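Local coordinates for protein 1,4-dihydroxy-6-naphtoate synthase (Archaeoglobus fulgidus, PDB 1ZBM) that probably converts cyclic dehypoxanthinylfutalosinate into 1,4-dihydroxy-6-naphthoate and dihydroxyacetone, a step in menaquinone biosynthesis, at residues 27-32 / 40-45; 64-69 / 259-264; 117-120 / 125-128. All coordinates share one frame; numbering follows the deposited sequence.

Contact 1: 27-32 / 40-45; sequences YAMTHG and IEHVIE
Thr30 and His42 mark the nearest backbone approach, their CA atoms 7.9 Å apart, where the last turn of helix 20-30 passes over strand 39-44; further along, the CA atoms of Met29 and Ile40 stand 9.1 Å apart. This is the helix-on-strand packing of a beta-alpha-beta unit, in which strand 11-16, helix 20-30 and strand 39-44 follow one another and the two strands lie parallel. The imidazole of His42 is the centrepiece. Thr30 CG2 sits almost squarely over its face, 3.8 Å from the ring centroid and only 12° off the normal, a CH-pi contact. The opposite face is backed by Ile40 CG2 of its own strand, so the ring is clasped between two methyl groups. Met29, a selenomethionine, comes in differently: its SE lies at the ring edge, 5.0 Å from the centroid. An extended chain (chi1 -165°) carries the selenium straight out from the helix, and the turn about CG-SE moves only the terminal CE; SE also touches Ile40 CD1 at 3.8 Å. Thr30 turns its hydroxyl back into the helix, where OG1 bonds to the carbonyl oxygen of Phe26, and presents its methyl to the histidine. Beyond the contact, Phe200 and Ala203 of helix 194-213 pack on Met29, and the rings of His16 and His42 meet with their planes roughly perpendicular. The contact is thus apolar, with no hydrogen bond between the segments, and the groups on both faces and at one edge of the imidazole would hinder it from turning.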
loop_
_atom_site.group_PDB
_atom_site.type_symbol
_atom_site.label_atom_id
_atom_site.label_comp_id
_atom_site.label_asym_id
_atom_site.label_seq_id
_atom_site.Cartn_x
_atom_site.Cartn_y
_atom_site.Cartn_z
ATOM N N TYR A 27 -6.619 9.241 -10.607
ATOM C CA TYR A 27 -7.744 9.782 -11.364
ATOM C C TYR A 27 -7.365 10.792 -12.446
ATOM O O TYR A 27 -7.753 10.641 -13.602
ATOM C CB TYR A 27 -8.771 10.423 -10.427
ATOM C CG TYR A 27 -9.808 11.224 -11.172
ATOM C CD1 TYR A 27 -9.679 12.606 -11.321
ATOM C CD2 TYR A 27 -10.876 10.590 -11.805
ATOM C CE1 TYR A 27 -10.588 13.331 -12.084
ATOM C CE2 TYR A 27 -11.785 11.307 -12.570
ATOM C CZ TYR A 27 -11.636 12.674 -12.706
ATOM O OH TYR A 27 -12.546 13.375 -13.466
ATOM N N ALA A 28 -6.623 11.826 -12.069
ATOM C CA ALA A 28 -6.230 12.854 -13.025
ATOM C C ALA A 28 -5.471 12.273 -14.214
ATOM O O ALA A 28 -5.664 12.702 -15.356
ATOM C CB ALA A 28 -5.372 13.921 -12.331
HETATM N N MSE A 29 -4.605 11.300 -13.945
HETATM C CA MSE A 29 -3.811 10.690 -15.003
HETATM C C MSE A 29 -4.632 9.744 -15.876
HETATM O O MSE A 29 -4.473 9.726 -17.096
HETATM C CB MSE A 29 -2.618 9.944 -14.404
HETATM C CG MSE A 29 -1.538 9.586 -15.417
HETATM SE SE MSE A 29 -0.060 8.594 -14.615
HETATM C CE MSE A 29 0.909 10.080 -13.828
ATOM N N THR A 30 -5.515 8.970 -15.254
ATOM C CA THR A 30 -6.351 8.030 -15.983
ATOM C C THR A 30 -7.445 8.715 -16.818
ATOM O O THR A 30 -8.124 8.064 -17.618
ATOM C CB THR A 30 -7.014 7.018 -15.025
ATOM O OG1 THR A 30 -7.667 7.720 -13.959
ATOM C CG2 THR A 30 -5.975 6.071 -14.439
ATOM N N HIS A 31 -7.623 10.022 -16.639
ATOM C CA HIS A 31 -8.638 10.742 -17.403
ATOM C C HIS A 31 -8.079 11.849 -18.279
ATOM O O HIS A 31 -8.727 12.873 -18.478
ATOM C CB HIS A 31 -9.709 11.322 -16.475
ATOM C CG HIS A 31 -10.644 10.295 -15.921
ATOM N ND1 HIS A 31 -10.223 9.280 -15.088
ATOM C CD2 HIS A 31 -11.972 10.110 -16.097
ATOM C CE1 HIS A 31 -11.254 8.513 -14.777
ATOM N NE2 HIS A 31 -12.328 8.996 -15.377
ATOM N N GLY A 32 -6.879 11.631 -18.804
ATOM C CA GLY A 32 -6.260 12.607 -19.678
ATOM C C GLY A 32 -6.227 14.021 -19.140
ATOM O O GLY A 32 -6.121 14.972 -19.913
ATOM N N ILE A 40 1.269 6.390 -21.737
ATOM C CA ILE A 40 1.061 5.467 -20.631
ATOM C C ILE A 40 -0.041 4.430 -20.799
ATOM O O ILE A 40 -1.146 4.733 -21.259
ATOM C CB ILE A 40 0.778 6.254 -19.331
ATOM C CG1 ILE A 40 1.910 7.258 -19.082
ATOM C CG2 ILE A 40 0.621 5.308 -18.162
ATOM C CD1 ILE A 40 1.569 8.338 -18.082
ATOM N N GLU A 41 0.274 3.198 -20.413
ATOM C CA GLU A 41 -0.685 2.098 -20.457
ATOM C C GLU A 41 -0.850 1.623 -19.016
ATOM O O GLU A 41 0.101 1.159 -18.394
ATOM C CB GLU A 41 -0.156 0.943 -21.317
ATOM C CG GLU A 41 -1.178 -0.186 -21.536
ATOM C CD GLU A 41 -0.531 -1.548 -21.759
ATOM O OE1 GLU A 41 0.532 -1.609 -22.429
ATOM O OE2 GLU A 41 -1.091 -2.566 -21.278
ATOM N N HIS A 42 -2.059 1.743 -18.493
ATOM C CA HIS A 42 -2.332 1.330 -17.132
ATOM C C HIS A 42 -2.697 -0.138 -17.020
ATOM O O HIS A 42 -3.429 -0.688 -17.853
ATOM C CB HIS A 42 -3.469 2.158 -16.528
ATOM C CG HIS A 42 -3.123 3.592 -16.299
ATOM N ND1 HIS A 42 -3.319 4.570 -17.252
ATOM C CD2 HIS A 42 -2.561 4.212 -15.235
ATOM C CE1 HIS A 42 -2.892 5.727 -16.783
ATOM N NE2 HIS A 42 -2.427 5.538 -15.560
ATOM N N VAL A 43 -2.181 -0.747 -15.959
ATOM C CA VAL A 43 -2.410 -2.139 -15.641
ATOM C C VAL A 43 -2.794 -2.158 -14.174
ATOM O O VAL A 43 -2.011 -1.738 -13.322
ATOM C CB VAL A 43 -1.127 -2.977 -15.852
ATOM C CG1 VAL A 43 -1.409 -4.435 -15.532
ATOM C CG2 VAL A 43 -0.640 -2.837 -17.314
ATOM N N ILE A 44 -4.005 -2.632 -13.887
ATOM C CA ILE A 44 -4.531 -2.701 -12.521
ATOM C C ILE A 44 -4.550 -4.133 -12.015
ATOM O O ILE A 44 -5.190 -4.995 -12.609
ATOM C CB ILE A 44 -5.982 -2.152 -12.456
ATOM C CG1 ILE A 44 -6.018 -0.740 -13.026
ATOM C CG2 ILE A 44 -6.520 -2.208 -11.031
ATOM C CD1 ILE A 44 -6.179 -0.741 -14.508
ATOM N N GLU A 45 -3.860 -4.375 -10.909
ATOM C CA GLU A 45 -3.789 -5.704 -10.332
ATOM C C GLU A 45 -3.562 -5.597 -8.828
ATOM O O GLU A 45 -3.073 -4.576 -8.339
ATOM C CB GLU A 45 -2.651 -6.488 -10.981
ATOM C CG GLU A 45 -2.965 -7.017 -12.365
ATOM C CD GLU A 45 -1.740 -7.609 -13.031
ATOM O OE1 GLU A 45 -1.890 -8.392 -13.994
ATOM O OE2 GLU A 45 -0.613 -7.282 -12.595
#

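Contact 2: 64-69 / 259-264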
loop_
_atom_site.group_PDB
_atom_site.type_symbol
_atom_site.label_atom_id
_atom_site.label_comp_id
_atom_site.label_asym_id
_atom_site.label_seq_id
_atom_site.Cartn_x
_atom_site.Cartn_y
_atom_site.Cartn_z
ATOM N N ILE A 64 4.110 -0.987 -5.116
ATOM C CA ILE A 64 4.726 -2.137 -4.464
ATOM C C ILE A 64 4.937 -1.879 -2.979
ATOM O O ILE A 64 5.354 -0.793 -2.584
ATOM C CB ILE A 64 6.092 -2.469 -5.095
ATOM C CG1 ILE A 64 6.643 -3.763 -4.499
ATOM C CG2 ILE A 64 7.081 -1.348 -4.816
ATOM C CD1 ILE A 64 7.957 -4.191 -5.097
ATOM N N SER A 65 4.661 -2.894 -2.167
ATOM C CA SER A 65 4.815 -2.810 -0.717
ATOM C C SER A 65 6.249 -2.465 -0.331
ATOM O O SER A 65 7.187 -2.905 -0.990
ATOM C CB SER A 65 4.430 -4.149 -0.082
ATOM O OG SER A 65 3.070 -4.455 -0.316
ATOM N N ALA A 66 6.430 -1.683 0.730
ATOM C CA ALA A 66 7.792 -1.344 1.143
ATOM C C ALA A 66 8.554 -2.648 1.405
ATOM O O ALA A 66 9.711 -2.788 1.012
ATOM C CB ALA A 66 7.781 -0.470 2.402
ATOM N N HIS A 67 7.901 -3.596 2.068
ATOM C CA HIS A 67 8.501 -4.894 2.360
ATOM C C HIS A 67 9.128 -5.487 1.088
ATOM O O HIS A 67 10.339 -5.699 1.014
ATOM C CB HIS A 67 7.423 -5.838 2.893
ATOM C CG HIS A 67 7.908 -7.229 3.172
ATOM N ND1 HIS A 67 7.048 -8.262 3.478
ATOM C CD2 HIS A 67 9.155 -7.758 3.203
ATOM C CE1 HIS A 67 7.744 -9.368 3.684
ATOM N NE2 HIS A 67 9.025 -9.089 3.522
ATOM N N ALA A 68 8.284 -5.743 0.094
ATOM C CA ALA A 68 8.713 -6.311 -1.172
ATOM C C ALA A 68 9.886 -5.553 -1.789
ATOM O O ALA A 68 10.827 -6.162 -2.302
ATOM C CB ALA A 68 7.544 -6.345 -2.141
ATOM N N TYR A 69 9.834 -4.227 -1.728
ATOM C CA TYR A 69 10.886 -3.390 -2.291
ATOM C C TYR A 69 12.280 -3.797 -1.841
ATOM O O TYR A 69 13.236 -3.729 -2.618
ATOM C CB TYR A 69 10.661 -1.916 -1.928
ATOM C CG TYR A 69 11.740 -1.018 -2.492
ATOM C CD1 TYR A 69 11.847 -0.821 -3.866
ATOM C CD2 TYR A 69 12.717 -0.452 -1.669
ATOM C CE1 TYR A 69 12.898 -0.097 -4.410
ATOM C CE2 TYR A 69 13.782 0.280 -2.211
ATOM C CZ TYR A 69 13.856 0.442 -3.590
ATOM O OH TYR A 69 14.905 1.114 -4.167
ATOM N N LYS A 259 14.992 2.216 8.929
ATOM C CA LYS A 259 14.768 1.535 10.209
ATOM C C LYS A 259 14.014 0.225 10.018
ATOM O O LYS A 259 14.433 -0.834 10.497
ATOM C CB LYS A 259 13.974 2.442 11.157
ATOM C CG LYS A 259 13.650 1.798 12.496
ATOM C CD LYS A 259 14.921 1.454 13.230
ATOM C CE LYS A 259 14.643 0.796 14.560
ATOM N NZ LYS A 259 15.934 0.360 15.168
ATOM N N LEU A 260 12.888 0.311 9.321
ATOM C CA LEU A 260 12.069 -0.860 9.052
ATOM C C LEU A 260 12.941 -1.995 8.512
ATOM O O LEU A 260 12.871 -3.121 9.001
ATOM C CB LEU A 260 10.983 -0.519 8.030
ATOM C CG LEU A 260 10.182 -1.680 7.435
ATOM C CD1 LEU A 260 9.402 -2.406 8.532
ATOM C CD2 LEU A 260 9.220 -1.141 6.381
ATOM N N TYR A 261 13.765 -1.689 7.512
ATOM C CA TYR A 261 14.621 -2.698 6.898
ATOM C C TYR A 261 15.638 -3.270 7.874
ATOM O O TYR A 261 15.858 -4.484 7.915
ATOM C CB TYR A 261 15.334 -2.116 5.672
ATOM C CG TYR A 261 14.410 -1.776 4.511
ATOM C CD1 TYR A 261 14.837 -0.929 3.483
ATOM C CD2 TYR A 261 13.116 -2.307 4.431
ATOM C CE1 TYR A 261 14.002 -0.613 2.404
ATOM C CE2 TYR A 261 12.274 -1.996 3.355
ATOM C CZ TYR A 261 12.730 -1.146 2.345
ATOM O OH TYR A 261 11.909 -0.831 1.289
ATOM N N GLU A 262 16.254 -2.394 8.660
ATOM C CA GLU A 262 17.233 -2.816 9.649
ATOM C C GLU A 262 16.576 -3.824 10.580
ATOM O O GLU A 262 17.131 -4.893 10.840
ATOM C CB GLU A 262 17.742 -1.601 10.427
ATOM C CG GLU A 262 18.677 -0.743 9.595
ATOM C CD GLU A 262 19.007 0.595 10.227
ATOM O OE1 GLU A 262 19.836 1.326 9.640
ATOM O OE2 GLU A 262 18.446 0.928 11.294
HETATM N N MSE A 263 15.379 -3.498 11.057
HETATM C CA MSE A 263 14.675 -4.418 11.939
HETATM C C MSE A 263 14.416 -5.752 11.249
HETATM O O MSE A 263 14.522 -6.800 11.873
HETATM C CB MSE A 263 13.343 -3.826 12.397
HETATM C CG MSE A 263 13.466 -2.662 13.355
HETATM SE SE MSE A 263 11.722 -1.985 13.889
HETATM C CE MSE A 263 11.333 -3.270 15.287
ATOM N N ALA A 264 14.077 -5.710 9.963
ATOM C CA ALA A 264 13.797 -6.934 9.220
ATOM C C ALA A 264 15.060 -7.777 9.038
ATOM O O ALA A 264 15.038 -8.998 9.206
ATOM C CB ALA A 264 13.186 -6.605 7.864
#
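Tyr69 and Tyr261 meet at about a right angle, the phenol of one running up against the edge of the other. They join parts of a fold of the type 2 periplasmic-binding-protein kind: strand 61-65, in the middle of a five-stranded sheet, leads directly into the short helix 66-69, and helix 251-265, from near the C-terminal end, packs against that turn. Tyr261 leaves its helix with CG beside the backbone N (chi1 -67°), a setting that carries the ring across the gap and delivers its hydroxyl to helix 66-69. There OH donates a hydrogen bond of 3.0 Å to Ala66 O. The donor arrives from above the carbonyl plane, 35° out of it, with a C=O...O angle of 126°. Tyr261 OH also lies in the plane of the Tyr69 ring, at its edge, so one phenol oxygen both holds a backbone carbonyl and abuts an aromatic rim. Tyr69 itself points its own hydroxyl elsewhere, bonding to the carbonyl of Tyr76. Beside the tyrosine pair, Ala66 CB faces Leu260 CD2 at a loose 4.3 Å. Ala66 also touches Thr114, a predicted substrate-binding residue, which places this buried packing right beside the probable active-site cleft. The tightest point of the tyrosine pair is Tyr69 CD2, 3.1 Å from Tyr261 OH.

Contact 3: 117-120 / 125-128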
loop_
_atom_site.group_PDB
_atom_site.type_symbol
_atom_site.label_atom_id
_atom_site.label_comp_id
_atom_site.label_asym_id
_atom_site.label_seq_id
_atom_site.Cartn_x
_atom_site.Cartn_y
_atom_site.Cartn_z
ATOM N N LEU A 117 5.213 -8.157 7.083
ATOM C CA LEU A 117 6.518 -7.968 7.696
ATOM C C LEU A 117 6.314 -7.467 9.131
ATOM O O LEU A 117 6.922 -7.987 10.069
ATOM C CB LEU A 117 7.339 -6.961 6.884
ATOM C CG LEU A 117 8.724 -6.591 7.437
ATOM C CD1 LEU A 117 9.574 -7.848 7.606
ATOM C CD2 LEU A 117 9.412 -5.614 6.481
ATOM N N LEU A 118 5.447 -6.468 9.295
ATOM C CA LEU A 118 5.150 -5.917 10.622
ATOM C C LEU A 118 4.611 -6.991 11.579
ATOM O O LEU A 118 5.054 -7.091 12.728
ATOM C CB LEU A 118 4.136 -4.768 10.518
ATOM C CG LEU A 118 4.634 -3.447 9.935
ATOM C CD1 LEU A 118 3.459 -2.526 9.586
ATOM C CD2 LEU A 118 5.556 -2.791 10.918
ATOM N N LEU A 119 3.653 -7.781 11.109
ATOM C CA LEU A 119 3.079 -8.836 11.925
ATOM C C LEU A 119 4.181 -9.803 12.356
ATOM O O LEU A 119 4.297 -10.137 13.534
ATOM C CB LEU A 119 1.992 -9.585 11.142
ATOM C CG LEU A 119 1.279 -10.763 11.839
ATOM C CD1 LEU A 119 0.574 -10.268 13.089
ATOM C CD2 LEU A 119 0.269 -11.407 10.886
ATOM N N LYS A 120 4.997 -10.237 11.399
ATOM C CA LYS A 120 6.098 -11.153 11.672
ATOM C C LYS A 120 7.107 -10.571 12.663
ATOM O O LYS A 120 7.883 -11.310 13.257
ATOM C CB LYS A 120 6.790 -11.530 10.357
ATOM C CG LYS A 120 5.906 -12.370 9.418
ATOM C CD LYS A 120 6.288 -12.194 7.957
ATOM C CE LYS A 120 7.697 -12.675 7.687
ATOM N NZ LYS A 120 8.165 -12.218 6.344
ATOM N N ASP A 125 5.805 -15.894 16.354
ATOM C CA ASP A 125 5.388 -17.285 16.367
ATOM C C ASP A 125 3.890 -17.437 16.188
ATOM O O ASP A 125 3.128 -17.370 17.144
ATOM C CB ASP A 125 5.843 -17.954 17.667
ATOM C CG ASP A 125 7.018 -18.893 17.452
ATOM O OD1 ASP A 125 7.698 -19.236 18.446
ATOM O OD2 ASP A 125 7.253 -19.303 16.285
ATOM N N PHE A 126 3.469 -17.637 14.947
ATOM C CA PHE A 126 2.056 -17.808 14.655
ATOM C C PHE A 126 1.937 -18.528 13.320
ATOM O O PHE A 126 2.948 -18.806 12.676
ATOM C CB PHE A 126 1.354 -16.440 14.612
ATOM C CG PHE A 126 1.748 -15.589 13.440
ATOM C CD1 PHE A 126 1.067 -15.695 12.232
ATOM C CD2 PHE A 126 2.827 -14.710 13.530
ATOM C CE1 PHE A 126 1.453 -14.942 11.128
ATOM C CE2 PHE A 126 3.222 -13.951 12.428
ATOM C CZ PHE A 126 2.536 -14.066 11.221
ATOM N N GLU A 127 0.717 -18.849 12.905
ATOM C CA GLU A 127 0.538 -19.537 11.632
ATOM C C GLU A 127 -0.126 -18.650 10.601
ATOM O O GLU A 127 -1.336 -18.430 10.641
ATOM C CB GLU A 127 -0.292 -20.808 11.799
ATOM C CG GLU A 127 0.375 -21.880 12.628
ATOM C CD GLU A 127 -0.401 -23.178 12.635
ATOM O OE1 GLU A 127 0.060 -24.134 13.298
ATOM O OE2 GLU A 127 -1.470 -23.256 11.981
ATOM N N PRO A 128 0.668 -18.121 9.661
ATOM C CA PRO A 128 0.171 -17.251 8.596
ATOM C C PRO A 128 -0.542 -18.084 7.534
ATOM O O PRO A 128 0.030 -19.020 6.985
ATOM C CB PRO A 128 1.445 -16.586 8.081
ATOM C CG PRO A 128 2.477 -17.657 8.273
ATOM C CD PRO A 128 2.140 -18.225 9.625
#
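Leu119 and Phe126 carry the apolar part of this contact, and the branch that does most of the touching is Leu119 CD2, 3.5 Å from Phe126 CZ. The leucine CG lies almost as near, 3.6 Å from the same CZ and 3.8 Å from Phe126 CE2, so the far end of the ring is pressed against the fork of the isobutyl group. The leucine and phenylalanine side chains cross at a slant. Leu119 extends away from its own backbone N (chi1 179°), which sends the fork out from the helix, while Phe126 holds CG between its backbone N and carbonyl carbon (chi1 69°), turning the benzyl group back over the chain toward the helix.

A second kind of packing uses the backbone and the aliphatic part of a charged residue. Lys120 CA stands near the ring plane, at the edge, 4.1 Å from Phe126 CE2, and Lys120 CG comes to 4.2 Å from Phe126 CZ. Beyond CG the lysine chain bends and takes its ammonium group away, to the neighbourhood of His67. The two segments belong to the beta-alpha-beta unit of strand 105-108, helix 114-122 and strand 127-130, so Phe126, just before the outermost strand, packs against the helix of the crossover. An alanine at Phe126 is likely to open a gap beside Leu119 and leave its CD2 branch without its aromatic neighbour.

Polar bonding plays no part between the segments themselves. Backbone hydrogen bonds flank Phe126: Asp125 pairs with Gly103, and Glu127 with Lys104 and Ile106.

Overall arrangement
Contact 1 opens and closes first along the chain; contact 2 then starts at 64-69 and ends only at 259-264, and contact 3 falls within that span. Contacts 1 and 2 both reach the sheet containing strands 39-44 and 61-65, yet their centres are about 27 Å apart, on opposite sides of the chain's centre. Contact 3 belongs to the other five-stranded sheet, its centre about 34 Å from that of contact 1 and about 15 Å from that of contact 2. Between contacts 2 and 3 the two sheet units meet: Leu117 packs on His67, Leu260 and Ala264, so helix 114-122, whose first two residues are predicted to bind substrate, links both halves of the molecule.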